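Local coordinates for mandelate racemase/muconate lactonizing enzyme family protein (PDB 3U4F) that probably acts as a magnesium-dependent hydro-lyase or isomerase of the enolase superfamily, with its metal held in a TIM-barrel active site, at residues I60-L65 with Y99-A103; M104-T109 with L282-C288. All coordinates share one frame; numbering follows the deposited sequence.

Both contacts are made by helix 98-119, one after the other along its length. In interaction 1 its first turns cross helix 58-73 within the N-terminal capping domain; in interaction 2 the next turns meet residues 282-288, which belong to the barrel domain and come more than 170 residues later in the chain. The two centres are about 10 Å apart and lie on the same side of the chain's centre. They also touch: R101 and R102 pack on Y283, and L65 on V107. Helix 98-119 therefore ties the capping domain to the barrel, the two domains that make up an enolase-superfamily subunit, while its start also lies at the interface with the second subunit.

Interaction 1: residues I60-L65 with Y99-A103; sequences ITCEVL and YLRRA
Helices 60-65 and 99-103 cross at -82°, their axes approaching to 8.2 Å, and the backbones come nearest at L65 and A103, whose CA atoms are 4.8 Å apart. A small residue suits that point: the A103 methyl takes L65 CB at 3.8 Å and V64 CG1 at 4.0 Å, while L65 CD1 reaches the carbonyl O of A103. One turn earlier the Y99 ring reaches out to the other helix. I60 lays its CG2 methyl over one face in a CH-pi contact, 4.1 Å from the ring centroid; a chi1 of -54° sets CG1 beside the backbone N and leaves CG2 anti to it, over the ring, while CD1 runs on to Y99 OH. T61 OG1 comes to the ring edge near its plane, 3.3 Å from Y99 CD1.

This pair belongs to the helical part of the capping domain of the enolase superfamily, and its Y99 side continues into the dimer interface, where Y99 packs against Y99 and F95 of the second subunit. T61 serves two surroundings, its CG2 resting 3.5 Å from A103 N while its hydroxyl holds a water at 2.6 Å from OG1. The same water accepts from R102 NH1. R102 is fixed further by S98, which takes its NE, and by K94 O of the second subunit, which takes NH2.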
loop_
_atom_site.group_PDB
_atom_site.type_symbol
_atom_site.label_atom_id
_atom_site.label_comp_id
_atom_site.label_asym_id
_atom_site.label_seq_id
_atom_site.Cartn_x
_atom_site.Cartn_y
_atom_site.Cartn_z
ATOM N N ILE A 60 -8.143 12.245 3.291
ATOM C CA ILE A 60 -8.213 11.120 2.344
ATOM C C ILE A 60 -8.402 9.851 3.138
ATOM O O ILE A 60 -9.267 9.024 2.833
ATOM C CB ILE A 60 -6.939 11.050 1.485
ATOM C CG1 ILE A 60 -6.700 12.417 0.796
ATOM C CG2 ILE A 60 -7.039 9.913 0.461
ATOM C CD1 ILE A 60 -5.510 12.429 -0.186
ATOM N N THR A 61 -7.608 9.702 4.202
ATOM C CA THR A 61 -7.735 8.532 5.074
ATOM C C THR A 61 -9.156 8.362 5.604
ATOM O O THR A 61 -9.695 7.252 5.639
ATOM C CB THR A 61 -6.720 8.617 6.236
ATOM O OG1 THR A 61 -5.411 8.692 5.665
ATOM C CG2 THR A 61 -6.806 7.370 7.157
ATOM N N CYS A 62 -9.773 9.457 6.038
ATOM C CA CYS A 62 -11.147 9.344 6.531
ATOM C C CYS A 62 -12.139 8.926 5.407
ATOM O O CYS A 62 -13.103 8.204 5.662
ATOM C CB CYS A 62 -11.566 10.663 7.196
ATOM S SG CYS A 62 -10.742 10.914 8.811
ATOM N N GLU A 63 -11.916 9.386 4.175
ATOM C CA GLU A 63 -12.783 8.909 3.084
ATOM C C GLU A 63 -12.621 7.378 2.883
ATOM O O GLU A 63 -13.600 6.672 2.690
ATOM C CB GLU A 63 -12.503 9.668 1.796
ATOM C CG GLU A 63 -13.521 9.389 0.662
ATOM C CD GLU A 63 -14.942 9.861 0.992
ATOM O OE1 GLU A 63 -15.083 10.864 1.709
ATOM O OE2 GLU A 63 -15.911 9.216 0.532
ATOM N N VAL A 64 -11.376 6.886 2.932
ATOM C CA VAL A 64 -11.100 5.455 2.822
ATOM C C VAL A 64 -11.770 4.700 3.976
ATOM O O VAL A 64 -12.337 3.594 3.820
ATOM C CB VAL A 64 -9.550 5.223 2.831
ATOM C CG1 VAL A 64 -9.216 3.753 2.987
ATOM C CG2 VAL A 64 -8.925 5.771 1.580
ATOM N N LEU A 65 -11.731 5.308 5.160
ATOM C CA LEU A 65 -12.378 4.691 6.313
ATOM C C LEU A 65 -13.866 4.456 6.026
ATOM O O LEU A 65 -14.380 3.341 6.220
ATOM C CB LEU A 65 -12.203 5.579 7.567
ATOM C CG LEU A 65 -12.522 4.926 8.928
ATOM C CD1 LEU A 65 -11.858 5.686 10.078
ATOM C CD2 LEU A 65 -14.012 4.912 9.118
ATOM N N TYR A 99 -3.065 3.406 3.010
ATOM C CA TYR A 99 -4.318 4.124 3.347
ATOM C C TYR A 99 -5.332 3.264 4.092
ATOM O O TYR A 99 -5.941 3.712 5.074
ATOM C CB TYR A 99 -4.948 4.806 2.128
ATOM C CG TYR A 99 -4.408 6.210 1.876
ATOM C CD1 TYR A 99 -4.729 7.275 2.743
ATOM C CD2 TYR A 99 -3.597 6.480 0.775
ATOM C CE1 TYR A 99 -4.261 8.548 2.520
ATOM C CE2 TYR A 99 -3.092 7.770 0.553
ATOM C CZ TYR A 99 -3.454 8.796 1.404
ATOM O OH TYR A 99 -2.972 10.067 1.176
ATOM N N LEU A 100 -5.512 2.030 3.638
ATOM C CA LEU A 100 -6.478 1.171 4.287
ATOM C C LEU A 100 -6.121 0.982 5.767
ATOM O O LEU A 100 -7.005 0.985 6.626
ATOM C CB LEU A 100 -6.578 -0.180 3.590
ATOM C CG LEU A 100 -7.732 -1.096 4.083
ATOM C CD1 LEU A 100 -9.099 -0.595 3.646
ATOM C CD2 LEU A 100 -7.525 -2.557 3.590
ATOM N N ARG A 101 -4.834 0.783 6.037
ATOM C CA ARG A 101 -4.369 0.563 7.382
ATOM C C ARG A 101 -4.422 1.814 8.255
ATOM O O ARG A 101 -4.804 1.740 9.437
ATOM C CB ARG A 101 -3.007 -0.173 7.341
ATOM C CG ARG A 101 -3.233 -1.629 6.845
ATOM C CD ARG A 101 -2.207 -2.153 5.873
ATOM N NE ARG A 101 -2.575 -3.480 5.370
ATOM C CZ ARG A 101 -3.309 -3.694 4.269
ATOM N NH1 ARG A 101 -3.766 -2.677 3.538
ATOM N NH2 ARG A 101 -3.610 -4.937 3.905
ATOM N N ARG A 102 -4.107 2.973 7.680
ATOM C CA ARG A 102 -4.229 4.235 8.417
ATOM C C ARG A 102 -5.680 4.440 8.868
ATOM O O ARG A 102 -5.931 4.970 9.965
ATOM C CB ARG A 102 -3.795 5.425 7.551
ATOM C CG ARG A 102 -2.281 5.470 7.206
ATOM C CD ARG A 102 -2.040 6.458 6.077
ATOM N NE ARG A 102 -0.632 6.572 5.685
ATOM C CZ ARG A 102 0.133 7.633 5.953
ATOM N NH1 ARG A 102 -0.344 8.691 6.647
ATOM N NH2 ARG A 102 1.384 7.626 5.567
ATOM N N ALA A 103 -6.622 4.007 8.019
ATOM C CA ALA A 103 -8.054 4.175 8.283
ATOM C C ALA A 103 -8.497 3.183 9.378
ATOM O O ALA A 103 -9.160 3.548 10.356
ATOM C CB ALA A 103 -8.854 3.942 6.964
HETATM O O HOH W 1 -3.404 9.629 7.090
#

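Interaction 2: residues M104-T109 with L282-C288; sequences MAGVDT and LYLGGIC
D108 grips the start of helix 287-299 with both carboxylate oxygens. C288 N donates to D108 OD1 over 3.0 Å, nearly straight at 168°, and arrives on the syn side of the carboxylate; I287 N gives a more bent bond to D108 OD2 at 2.8 Å, approaching from well above the carboxylate plane. Because CG stands anti to the backbone N (chi1 162°), the group extends from its own helix to these amide N-H groups. They belong to the first turn of a helix, whose dipole would probably favour a negative charge here, so an aspartate fits well. A water donates to both D108 OD1 and G285 O, closing a bridge between the carboxylate and the turn.

The turn is shaped by two glycines with positive phi, where any CB would be jammed against the preceding carbonyl O. At G286, the N-cap residue, a CB would also run into the D108 carboxylate; G285 lets the chain leave the preceding short, weakly bonded helix and bring its carbonyl O to 3.5 Å from A105 CA, a CA-H...O contact. A105 is correspondingly small: its methyl lies 3.3 Å from L282 O. The end of the L282 side chain comes close too, CD2 touching A105 CB, at 3.8 Å, and T109 CG2. The T109 hydroxyl turns instead to its own helix, donating to A105 O, which also accepts from T109 N.

Outside the pair, Q52 N in strand 48-52 bonds T109 OG1, M104 (present as selenomethionine) and V107 pack on helix 58-73, and C288 lies against helix 81-91. The 282-288 turn of the barrel domain is thus joined, through helix 98-119, to the sheet and helices of the capping domain.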
loop_
_atom_site.group_PDB
_atom_site.type_symbol
_atom_site.label_atom_id
_atom_site.label_comp_id
_atom_site.label_asym_id
_atom_site.label_seq_id
_atom_site.Cartn_x
_atom_site.Cartn_y
_atom_site.Cartn_z
HETATM N N MSE A 104 -8.098 1.936 9.218
HETATM C CA MSE A 104 -8.453 0.899 10.187
HETATM C C MSE A 104 -7.971 1.275 11.595
HETATM O O MSE A 104 -8.624 0.982 12.614
HETATM C CB MSE A 104 -7.764 -0.396 9.765
HETATM C CG MSE A 104 -8.509 -1.226 8.720
HETATM SE SE MSE A 104 -7.228 -2.504 7.858
HETATM C CE MSE A 104 -6.680 -3.496 9.446
ATOM N N ALA A 105 -6.810 1.921 11.638
ATOM C CA ALA A 105 -6.199 2.331 12.893
ATOM C C ALA A 105 -7.096 3.266 13.696
ATOM O O ALA A 105 -7.088 3.211 14.945
ATOM C CB ALA A 105 -4.814 3.006 12.622
ATOM N N GLY A 106 -7.825 4.147 13.012
ATOM C CA GLY A 106 -8.740 5.072 13.698
ATOM C C GLY A 106 -9.896 4.338 14.358
ATOM O O GLY A 106 -10.356 4.705 15.443
ATOM N N VAL A 107 -10.382 3.301 13.699
ATOM C CA VAL A 107 -11.474 2.504 14.290
ATOM C C VAL A 107 -10.975 1.661 15.464
ATOM O O VAL A 107 -11.611 1.592 16.521
ATOM C CB VAL A 107 -12.167 1.608 13.256
ATOM C CG1 VAL A 107 -13.382 0.861 13.901
ATOM C CG2 VAL A 107 -12.619 2.444 12.046
ATOM N N ASP A 108 -9.836 1.005 15.270
ATOM C CA ASP A 108 -9.246 0.212 16.329
ATOM C C ASP A 108 -8.979 1.060 17.580
ATOM O O ASP A 108 -9.343 0.660 18.678
ATOM C CB ASP A 108 -7.969 -0.427 15.797
ATOM C CG ASP A 108 -7.037 -0.919 16.893
ATOM O OD1 ASP A 108 -6.836 -2.154 16.957
ATOM O OD2 ASP A 108 -6.481 -0.076 17.637
ATOM N N THR A 109 -8.359 2.224 17.426
ATOM C CA THR A 109 -8.020 3.006 18.625
ATOM C C THR A 109 -9.258 3.557 19.313
ATOM O O THR A 109 -9.281 3.683 20.546
ATOM C CB THR A 109 -7.003 4.122 18.315
ATOM O OG1 THR A 109 -7.463 4.905 17.204
ATOM C CG2 THR A 109 -5.649 3.485 18.001
ATOM N N LEU A 282 -0.323 3.782 14.201
ATOM C CA LEU A 282 -1.348 4.218 13.260
ATOM C C LEU A 282 -1.051 3.875 11.792
ATOM O O LEU A 282 -1.990 3.583 11.040
ATOM C CB LEU A 282 -1.689 5.690 13.475
ATOM C CG LEU A 282 -2.120 6.050 14.923
ATOM C CD1 LEU A 282 -2.471 7.539 15.028
ATOM C CD2 LEU A 282 -3.314 5.171 15.388
ATOM N N TYR A 283 0.220 3.870 11.381
ATOM C CA TYR A 283 0.577 3.366 10.038
ATOM C C TYR A 283 0.253 1.885 9.874
ATOM O O TYR A 283 -0.169 1.437 8.812
ATOM C CB TYR A 283 2.058 3.588 9.692
ATOM C CG TYR A 283 2.508 5.052 9.534
ATOM C CD1 TYR A 283 1.589 6.066 9.207
ATOM C CD2 TYR A 283 3.863 5.407 9.660
ATOM C CE1 TYR A 283 2.003 7.398 9.030
ATOM C CE2 TYR A 283 4.288 6.766 9.521
ATOM C CZ TYR A 283 3.338 7.751 9.212
ATOM O OH TYR A 283 3.708 9.087 9.029
ATOM N N LEU A 284 0.458 1.123 10.943
ATOM C CA LEU A 284 0.316 -0.309 10.883
ATOM C C LEU A 284 -1.139 -0.785 10.895
ATOM O O LEU A 284 -1.404 -1.901 10.471
ATOM C CB LEU A 284 1.133 -0.974 12.020
ATOM C CG LEU A 284 1.121 -2.499 12.189
ATOM C CD1 LEU A 284 1.585 -3.233 10.931
ATOM C CD2 LEU A 284 2.049 -2.810 13.335
ATOM N N GLY A 285 -2.071 0.038 11.401
ATOM C CA GLY A 285 -3.466 -0.352 11.440
ATOM C C GLY A 285 -4.080 -0.536 12.825
ATOM O O GLY A 285 -5.193 -1.049 12.945
ATOM N N GLY A 286 -3.371 -0.069 13.862
ATOM C CA GLY A 286 -3.939 0.045 15.196
ATOM C C GLY A 286 -3.252 -0.818 16.258
ATOM O O GLY A 286 -2.251 -1.521 16.009
ATOM N N ILE A 287 -3.820 -0.771 17.450
ATOM C CA ILE A 287 -3.256 -1.473 18.608
ATOM C C ILE A 287 -3.245 -2.988 18.422
ATOM O O ILE A 287 -2.235 -3.652 18.720
ATOM C CB ILE A 287 -4.029 -1.060 19.911
ATOM C CG1 ILE A 287 -3.754 0.414 20.265
ATOM C CG2 ILE A 287 -3.727 -2.029 21.088
ATOM C CD1 ILE A 287 -2.356 0.688 20.917
ATOM N N CYS A 288 -4.350 -3.552 17.943
ATOM C CA CYS A 288 -4.406 -5.001 17.768
ATOM C C CYS A 288 -3.283 -5.494 16.869
ATOM O O CYS A 288 -2.589 -6.435 17.236
ATOM C CB CYS A 288 -5.757 -5.471 17.217
ATOM S SG CYS A 288 -7.093 -5.349 18.453
HETATM O O HOH W 2 -5.148 -3.035 14.831
#